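Local atomic coordinates of cytosolic IMP-GMP specific 5'-nucleotidase (Legionella pneumophila subsp. pneumophila, PDB entry 4OHF), a protein that probably hydrolyses the 5'-phosphate of purine nucleoside monophosphates such as IMP and GMP, using magnesium, and binds GMP at a further site. Residues 84-89 / 419-424. Numbering follows the deposited sequence.
Sequences LSRYGA and FAYQVD. With 5GP (guanosine-5'-monophosphate), chain E.
Arg86 lays its side chain across the start of the Tyr421 side chain, and both its stem and its charged end take part. CB of Arg86 packs 3.6 Å from CB of Tyr421, which also sits over one face of the guanidinium, toward its rim. NH1 reaches the CD2 side of the Tyr421 ring, 3.3 Å from that atom. Guanidinium and ring planes are 69° apart, so the pair is not stacked. With CG of Arg86 placed between the backbone N and the carbonyl carbon (chi1 69°) and the chain bent again at chi2 and chi3, the guanidinium reaches helix 418-426.

Among the charged contacts, NH2 of Arg86 makes a long salt bridge, 3.7 Å, to OD2 of Asp424, which lies at the edge of the guanidinium; the stronger partner of this carboxylate is Tyr87 of the second subunit. NE of Arg86 has its own salt bridge to Glu416.

GMP is held from both segments. NH1 of Arg86 gives a weak, bent hydrogen bond to guanine N7 (3.2 Å, 132°), with O6 at 3.0 Å from the same nitrogen. One face of the Tyr421 ring covers the base near C8, while its OH rests against the ribose, 3.4 Å from C2'. Tyr87 touches the base from the loop, its CE2 3.6 Å from N7.

The 85-88 type I turn holds Arg86 and Tyr87 at its two central positions, and Ser85 OG accepts the backbone N-H of Tyr87, an ST turn, and that of Ala89. The magnesium ligands Asp23, Asp25 and Asp303 take no part in this GMP pocket. Arg86 of the second subunit also bonds the nucleotide through NH1; a site shared between two subunits, apart from the metal centre, is consistent with a regulatory, allosteric role for GMP bound here.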
loop_
_atom_site.group_PDB
_atom_site.type_symbol
_atom_site.label_atom_id
_atom_site.label_comp_id
_atom_site.label_asym_id
_atom_site.label_seq_id
_atom_site.Cartn_x
_atom_site.Cartn_y
_atom_site.Cartn_z
ATOM N N LEU B 84 -23.414 5.885 6.389
ATOM C CA LEU B 84 -22.887 4.554 6.673
ATOM C C LEU B 84 -23.039 4.081 8.113
ATOM O O LEU B 84 -23.181 4.879 9.031
ATOM C CB LEU B 84 -21.409 4.498 6.293
ATOM C CG LEU B 84 -20.992 4.207 4.851
ATOM C CD1 LEU B 84 -21.991 4.745 3.849
ATOM C CD2 LEU B 84 -19.627 4.810 4.636
ATOM N N SER B 85 -23.002 2.767 8.299
ATOM C CA SER B 85 -23.101 2.162 9.622
ATOM C C SER B 85 -21.669 2.077 10.077
ATOM O O SER B 85 -20.763 2.331 9.286
ATOM C CB SER B 85 -23.661 0.752 9.531
ATOM O OG SER B 85 -22.696 -0.121 8.955
ATOM N N ARG B 86 -21.448 1.696 11.329
ATOM C CA ARG B 86 -20.080 1.615 11.833
ATOM C C ARG B 86 -19.186 0.679 11.027
ATOM O O ARG B 86 -17.976 0.841 11.025
ATOM C CB ARG B 86 -20.051 1.203 13.310
ATOM C CG ARG B 86 -20.467 -0.221 13.604
ATOM C CD ARG B 86 -19.538 -0.839 14.663
ATOM N NE ARG B 86 -19.504 -0.089 15.923
ATOM C CZ ARG B 86 -18.397 0.432 16.459
ATOM N NH1 ARG B 86 -17.227 0.286 15.841
ATOM N NH2 ARG B 86 -18.453 1.108 17.605
ATOM N N TYR B 87 -19.767 -0.297 10.338
ATOM C CA TYR B 87 -18.960 -1.215 9.545
ATOM C C TYR B 87 -18.994 -0.872 8.070
ATOM O O TYR B 87 -18.585 -1.667 7.230
ATOM C CB TYR B 87 -19.419 -2.662 9.765
ATOM C CG TYR B 87 -19.146 -3.146 11.171
ATOM C CD1 TYR B 87 -20.131 -3.796 11.916
ATOM C CD2 TYR B 87 -17.912 -2.902 11.775
ATOM C CE1 TYR B 87 -19.900 -4.178 13.223
ATOM C CE2 TYR B 87 -17.671 -3.279 13.080
ATOM C CZ TYR B 87 -18.672 -3.912 13.801
ATOM O OH TYR B 87 -18.443 -4.237 15.114
ATOM N N GLY B 88 -19.482 0.318 7.754
ATOM C CA GLY B 88 -19.536 0.738 6.369
ATOM C C GLY B 88 -20.748 0.269 5.590
ATOM O O GLY B 88 -20.711 0.270 4.368
ATOM N N ALA B 89 -21.814 -0.136 6.275
ATOM C CA ALA B 89 -23.020 -0.571 5.579
ATOM C C ALA B 89 -23.814 0.656 5.146
ATOM O O ALA B 89 -24.003 1.592 5.925
ATOM C CB ALA B 89 -23.866 -1.449 6.483
ATOM N N PHE B 419 -20.104 7.550 11.796
ATOM C CA PHE B 419 -19.591 8.665 12.576
ATOM C C PHE B 419 -19.564 8.296 14.067
ATOM O O PHE B 419 -18.672 8.733 14.813
ATOM C CB PHE B 419 -20.421 9.930 12.357
ATOM C CG PHE B 419 -20.020 11.075 13.258
ATOM C CD1 PHE B 419 -20.772 11.390 14.388
ATOM C CD2 PHE B 419 -18.862 11.807 13.006
ATOM C CE1 PHE B 419 -20.370 12.414 15.257
ATOM C CE2 PHE B 419 -18.447 12.827 13.862
ATOM C CZ PHE B 419 -19.202 13.135 14.992
ATOM N N ALA B 420 -20.535 7.499 14.499
ATOM C CA ALA B 420 -20.582 7.063 15.889
ATOM C C ALA B 420 -19.318 6.262 16.199
ATOM O O ALA B 420 -18.696 6.451 17.241
ATOM C CB ALA B 420 -21.815 6.212 16.135
ATOM N N TYR B 421 -18.943 5.373 15.286
ATOM C CA TYR B 421 -17.744 4.562 15.455
ATOM C C TYR B 421 -16.514 5.458 15.608
ATOM O O TYR B 421 -15.689 5.246 16.495
ATOM C CB TYR B 421 -17.557 3.597 14.261
ATOM C CG TYR B 421 -16.104 3.424 13.845
ATOM C CD1 TYR B 421 -15.580 4.111 12.745
ATOM C CD2 TYR B 421 -15.222 2.656 14.618
ATOM C CE1 TYR B 421 -14.212 4.050 12.428
ATOM C CE2 TYR B 421 -13.853 2.586 14.311
ATOM C CZ TYR B 421 -13.356 3.283 13.223
ATOM O OH TYR B 421 -12.005 3.221 12.955
ATOM N N GLN B 422 -16.393 6.451 14.733
ATOM C CA GLN B 422 -15.262 7.372 14.777
ATOM C C GLN B 422 -15.168 8.036 16.138
ATOM O O GLN B 422 -14.094 8.085 16.750
ATOM C CB GLN B 422 -15.399 8.445 13.706
ATOM C CG GLN B 422 -15.046 8.004 12.306
ATOM C CD GLN B 422 -15.055 9.183 11.342
ATOM O OE1 GLN B 422 -16.116 9.621 10.879
ATOM N NE2 GLN B 422 -13.870 9.727 11.058
ATOM N N VAL B 423 -16.294 8.569 16.604
ATOM C CA VAL B 423 -16.321 9.213 17.913
ATOM C C VAL B 423 -15.861 8.218 18.983
ATOM O O VAL B 423 -15.022 8.530 19.824
ATOM C CB VAL B 423 -17.739 9.721 18.256
ATOM C CG1 VAL B 423 -17.848 10.032 19.736
ATOM C CG2 VAL B 423 -18.030 10.969 17.456
ATOM N N ASP B 424 -16.409 7.011 18.930
ATOM C CA ASP B 424 -16.050 5.994 19.890
ATOM C C ASP B 424 -14.567 5.619 19.842
ATOM O O ASP B 424 -13.960 5.382 20.881
ATOM C CB ASP B 424 -16.902 4.741 19.665
ATOM C CG ASP B 424 -16.708 3.699 20.756
ATOM O OD1 ASP B 424 -16.815 4.066 21.947
ATOM O OD2 ASP B 424 -16.451 2.517 20.434
HETATM P P 5GP E . -8.695 -3.704 10.213
HETATM O O1P 5GP E . -7.241 -3.423 10.404
HETATM O O2P 5GP E . -9.415 -3.866 11.532
HETATM O O3P 5GP E . -8.942 -4.929 9.339
HETATM O "O5'" 5GP E . -9.362 -2.495 9.388
HETATM C "C5'" 5GP E . -9.339 -1.152 9.878
HETATM C "C4'" 5GP E . -10.740 -0.548 9.900
HETATM O "O4'" 5GP E . -11.745 -1.256 10.634
HETATM C "C3'" 5GP E . -10.854 0.894 10.440
HETATM O "O3'" 5GP E . -10.088 1.883 9.681
HETATM C "C2'" 5GP E . -12.356 1.080 10.380
HETATM O "O2'" 5GP E . -12.731 1.696 9.092
HETATM C "C1'" 5GP E . -12.909 -0.361 10.594
HETATM N N9 5GP E . -13.717 -0.514 11.884
HETATM C C8 5GP E . -15.019 -0.238 12.095
HETATM N N7 5GP E . -15.382 -0.507 13.380
HETATM C C5 5GP E . -14.261 -0.974 13.997
HETATM C C6 5GP E . -13.953 -1.429 15.306
HETATM O O6 5GP E . -14.849 -1.446 16.184
HETATM N N1 5GP E . -12.664 -1.848 15.597
HETATM C C2 5GP E . -11.680 -1.837 14.665
HETATM N N2 5GP E . -10.430 -2.255 14.979
HETATM N N3 5GP E . -11.949 -1.397 13.376
HETATM C C4 5GP E . -13.219 -0.975 13.043
#